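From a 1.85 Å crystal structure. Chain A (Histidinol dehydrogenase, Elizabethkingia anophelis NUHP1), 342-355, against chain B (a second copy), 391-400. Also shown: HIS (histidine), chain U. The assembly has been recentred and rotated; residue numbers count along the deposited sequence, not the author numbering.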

# COMPACT_ATOMS: atom_id res chain seq x y z
N TYR A 342 -0.80 10.28 26.75
CA TYR A 342 -1.92 9.71 26.03
C TYR A 342 -1.62 9.24 24.61
O TYR A 342 -2.39 8.44 24.08
CB TYR A 342 -3.09 10.72 25.97
CG TYR A 342 -3.53 11.14 27.35
CD1 TYR A 342 -4.34 10.31 28.13
CD2 TYR A 342 -3.13 12.35 27.89
CE1 TYR A 342 -4.73 10.69 29.41
CE2 TYR A 342 -3.52 12.73 29.17
CZ TYR A 342 -4.31 11.90 29.92
OH TYR A 342 -4.70 12.29 31.20
N THR A 343 -0.54 9.73 23.98
CA THR A 343 -0.34 9.42 22.56
C THR A 343 -0.11 7.92 22.34
O THR A 343 -0.43 7.41 21.25
CB THR A 343 0.82 10.23 21.98
OG1 THR A 343 1.98 10.10 22.80
CG2 THR A 343 0.46 11.72 21.86
N ASP A 344 0.45 7.21 23.32
CA ASP A 344 0.65 5.77 23.16
C ASP A 344 -0.67 5.03 23.02
O ASP A 344 -0.71 3.95 22.42
CB ASP A 344 1.43 5.18 24.34
CG ASP A 344 2.92 5.47 24.28
OD1 ASP A 344 3.39 6.03 23.28
OD2 ASP A 344 3.61 5.14 25.27
N LYS A 345 -1.75 5.58 23.60
CA LYS A 345 -3.07 4.96 23.57
C LYS A 345 -3.82 5.18 22.25
O LYS A 345 -4.87 4.56 22.05
CB LYS A 345 -3.94 5.48 24.71
CG LYS A 345 -3.31 5.39 26.09
CD LYS A 345 -3.01 3.95 26.46
CE LYS A 345 -3.21 3.71 27.96
NZ LYS A 345 -2.59 4.78 28.80
N ILE A 346 -3.33 6.06 21.39
CA ILE A 346 -3.96 6.27 20.08
C ILE A 346 -3.59 5.12 19.16
O ILE A 346 -2.40 4.82 18.98
CB ILE A 346 -3.50 7.60 19.47
CG1 ILE A 346 -3.88 8.78 20.37
CG2 ILE A 346 -4.06 7.77 18.05
CD1 ILE A 346 -3.18 10.06 19.98
N THR A 347 -4.59 4.47 18.56
CA THR A 347 -4.30 3.32 17.72
C THR A 347 -4.67 3.51 16.26
O THR A 347 -4.06 2.84 15.41
CB THR A 347 -4.99 2.04 18.23
OG1 THR A 347 -6.40 2.25 18.33
CG2 THR A 347 -4.42 1.62 19.59
N SER A 348 -5.62 4.38 15.93
CA SER A 348 -5.93 4.72 14.55
C SER A 348 -6.20 6.21 14.46
O SER A 348 -7.13 6.71 15.11
CB SER A 348 -7.13 3.95 14.01
OG SER A 348 -6.87 2.57 13.92
N ALA A 349 -5.42 6.91 13.63
CA ALA A 349 -5.61 8.31 13.28
C ALA A 349 -4.66 8.64 12.14
O ALA A 349 -3.52 8.17 12.14
CB ALA A 349 -5.34 9.23 14.48
N GLY A 350 -5.11 9.44 11.18
CA GLY A 350 -4.23 9.75 10.06
C GLY A 350 -3.08 10.65 10.48
O GLY A 350 -1.91 10.35 10.21
N SER A 351 -3.39 11.76 11.14
CA SER A 351 -2.40 12.70 11.64
C SER A 351 -2.90 13.30 12.95
O SER A 351 -4.10 13.54 13.09
CB SER A 351 -2.12 13.80 10.60
OG SER A 351 -0.93 14.52 10.93
N VAL A 352 -1.99 13.53 13.91
CA VAL A 352 -2.34 13.93 15.27
C VAL A 352 -1.69 15.27 15.61
O VAL A 352 -0.50 15.47 15.33
CB VAL A 352 -1.92 12.84 16.29
CG1 VAL A 352 -2.25 13.27 17.75
CG2 VAL A 352 -2.56 11.50 15.93
N PHE A 353 -2.46 16.15 16.24
CA PHE A 353 -2.03 17.50 16.60
C PHE A 353 -2.10 17.65 18.12
O PHE A 353 -3.14 17.39 18.72
CB PHE A 353 -2.92 18.53 15.89
CG PHE A 353 -2.89 18.38 14.39
CD1 PHE A 353 -2.04 19.18 13.63
CD2 PHE A 353 -3.64 17.40 13.74
CE1 PHE A 353 -1.97 19.02 12.25
CE2 PHE A 353 -3.57 17.24 12.36
CZ PHE A 353 -2.73 18.05 11.62
N LEU A 354 -1.00 18.10 18.73
CA LEU A 354 -0.84 18.04 20.19
C LEU A 354 -0.86 19.42 20.84
O LEU A 354 -0.00 20.26 20.55
CB LEU A 354 0.47 17.33 20.53
CG LEU A 354 0.62 15.93 19.95
CD1 LEU A 354 2.01 15.43 20.33
CD2 LEU A 354 -0.47 14.99 20.50
N GLY A 355 -1.81 19.62 21.76
CA GLY A 355 -1.84 20.82 22.58
C GLY A 355 -2.52 21.98 21.86
O GLY A 355 -2.87 21.92 20.69
N ILE B 391 1.13 -2.40 9.55
CA ILE B 391 1.06 -1.25 10.43
C ILE B 391 0.51 -0.05 9.67
O ILE B 391 0.47 -0.03 8.44
CB ILE B 391 2.44 -0.90 11.02
CG1 ILE B 391 3.43 -0.60 9.87
CG2 ILE B 391 2.95 -2.04 11.87
CD1 ILE B 391 4.77 0.00 10.34
N LYS B 392 0.09 0.96 10.43
CA LYS B 392 -0.13 2.31 9.94
C LYS B 392 0.94 3.19 10.56
O LYS B 392 1.27 3.03 11.74
CB LYS B 392 -1.52 2.83 10.32
CG LYS B 392 -2.72 1.92 9.99
CD LYS B 392 -3.16 1.04 11.16
CE LYS B 392 -3.81 1.87 12.28
NZ LYS B 392 -4.35 1.02 13.40
N LYS B 393 1.48 4.12 9.78
CA LYS B 393 2.46 5.09 10.29
C LYS B 393 1.72 6.40 10.50
O LYS B 393 1.37 7.09 9.54
CB LYS B 393 3.64 5.25 9.33
CG LYS B 393 4.39 3.93 9.08
CD LYS B 393 5.75 4.15 8.40
CE LYS B 393 6.46 2.82 8.15
NZ LYS B 393 7.79 3.00 7.50
N ILE B 394 1.47 6.73 11.77
CA ILE B 394 0.70 7.91 12.15
C ILE B 394 1.67 9.09 12.29
O ILE B 394 2.71 8.96 12.95
CB ILE B 394 -0.06 7.66 13.46
CG1 ILE B 394 -1.02 6.46 13.29
CG2 ILE B 394 -0.81 8.93 13.90
CD1 ILE B 394 -1.78 6.12 14.57
N THR B 395 1.33 10.24 11.72
CA THR B 395 2.16 11.42 11.91
C THR B 395 1.65 12.23 13.09
O THR B 395 0.44 12.31 13.34
CB THR B 395 2.23 12.28 10.65
OG1 THR B 395 0.91 12.60 10.23
CG2 THR B 395 2.94 11.51 9.53
N PHE B 396 2.60 12.80 13.84
CA PHE B 396 2.35 13.58 15.04
C PHE B 396 3.02 14.93 14.88
O PHE B 396 4.14 15.02 14.36
CB PHE B 396 2.92 12.90 16.30
CG PHE B 396 2.18 11.66 16.72
CD1 PHE B 396 1.22 11.72 17.72
CD2 PHE B 396 2.46 10.44 16.14
CE1 PHE B 396 0.54 10.59 18.12
CE2 PHE B 396 1.76 9.29 16.53
CZ PHE B 396 0.81 9.38 17.53
N GLN B 397 2.37 15.99 15.37
CA GLN B 397 3.11 17.24 15.49
C GLN B 397 2.69 17.99 16.74
O GLN B 397 1.53 17.97 17.15
CB GLN B 397 2.92 18.12 14.26
CG GLN B 397 1.51 18.47 14.02
CD GLN B 397 1.36 19.06 12.67
OE1 GLN B 397 1.39 20.29 12.51
NE2 GLN B 397 1.23 18.20 11.66
N LYS B 398 3.66 18.70 17.31
CA LYS B 398 3.44 19.56 18.46
C LYS B 398 4.05 20.91 18.14
O LYS B 398 5.27 21.02 17.97
CB LYS B 398 4.06 18.96 19.73
CG LYS B 398 3.72 19.76 20.99
CD LYS B 398 4.29 19.07 22.22
CE LYS B 398 3.89 19.78 23.50
NZ LYS B 398 4.69 19.25 24.66
N VAL B 399 3.20 21.92 18.00
CA VAL B 399 3.62 23.28 17.68
C VAL B 399 3.51 24.12 18.95
O VAL B 399 2.46 24.13 19.59
CB VAL B 399 2.75 23.87 16.56
CG1 VAL B 399 3.17 25.30 16.22
CG2 VAL B 399 2.81 22.98 15.34
N THR B 400 4.60 24.80 19.32
CA THR B 400 4.62 25.64 20.51
C THR B 400 4.10 27.05 20.18
O THR B 400 3.80 27.38 19.03
CB THR B 400 6.03 25.74 21.10
OG1 THR B 400 6.88 26.45 20.19
CG2 THR B 400 6.62 24.36 21.36
N HIS U . 9.25 4.79 15.89
CA HIS U . 7.86 4.45 15.68
C HIS U . 7.16 4.05 16.97
O HIS U . 6.25 3.21 16.96
CB HIS U . 7.74 3.34 14.64
CG HIS U . 7.54 3.83 13.25
ND1 HIS U . 7.42 5.17 12.94
CD2 HIS U . 7.44 3.17 12.07
CE1 HIS U . 7.26 5.31 11.64
NE2 HIS U . 7.27 4.11 11.09
OXT HIS U . 7.46 4.57 18.05
O HOH W 1 -0.97 8.24 8.75
O HOH W 2 0.54 15.77 12.67
O HOH W 3 0.48 23.02 21.30

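Two copies of histidinol dehydrogenase meet here through a parallel pairing of strand 351-354 of chain A with strand 391-399 of chain B, and the segment ahead of the chain A strand packs against the same partner; together the two stretches bury 730 Å². Tyr A342, Asp A344 and Lys A345 do not touch the chain B stretch. Thr A343 points its side chain toward chain B, and its CB lies 3.9 Å from CE1 of Phe B396. Ile A346 also points toward chain B: its CD1 meets the edge of the Phe B396 ring, 4.2 Å from CE1, while its CG2 lies 4.5 Å from CD1 of Ile B394, bridging both. Thr A347 O accepts a hydrogen bond from NZ of Lys B392 at 2.7 Å, and the same NZ donates to OG of Ser A348 at 3.0 Å; the long lysine chain carries a buried ammonium to these two oxygens. Ala A349, small and buried, leaves its O 3.2 Å from CG1 of Ile B394. Water 1 sits 2.7 Å from both Gly A350 O and Lys B393 O, bridging the backbones.

From Ser A351 the strands run in register. OG of Ser A351 and OG1 of Thr B395 share a hydrogen bond of 2.7 Å, two short hydroxyl side chains meeting on one face of the sheet. Val A352 anchors the backbone ladder: its N donates to Thr B395 O at 2.8 Å, and its O accepts from Gln B397 N at 2.9 Å. On the sheet face opposite the hydroxyl pair, its side chain closes the apolar cluster, with CG2 3.7 Å from CG2 of Ile B394 and CB 3.6 Å from CD1 of Phe B396. Water 2 reinforces the ladder, donating to Val A352 O at 2.9 Å, accepting from Gln B397 NE2 at 2.7 Å and bonding to Ser A351 OG at 2.6 Å. Phe A353 shares the face of Ser A351, and its CE1 comes within 3.4 Å of CD of Gln B397, so the buried amide combines apolar packing with polar bonding. Leu A354 N donates the last direct bond, to Gln B397 O at 3.0 Å; its CB lies 4.0 Å from CB of Lys B398, whose extended chain leads away at its end. Beyond it, water 3 donates to Leu A354 O at 2.9 Å and Val B399 O at 2.8 Å.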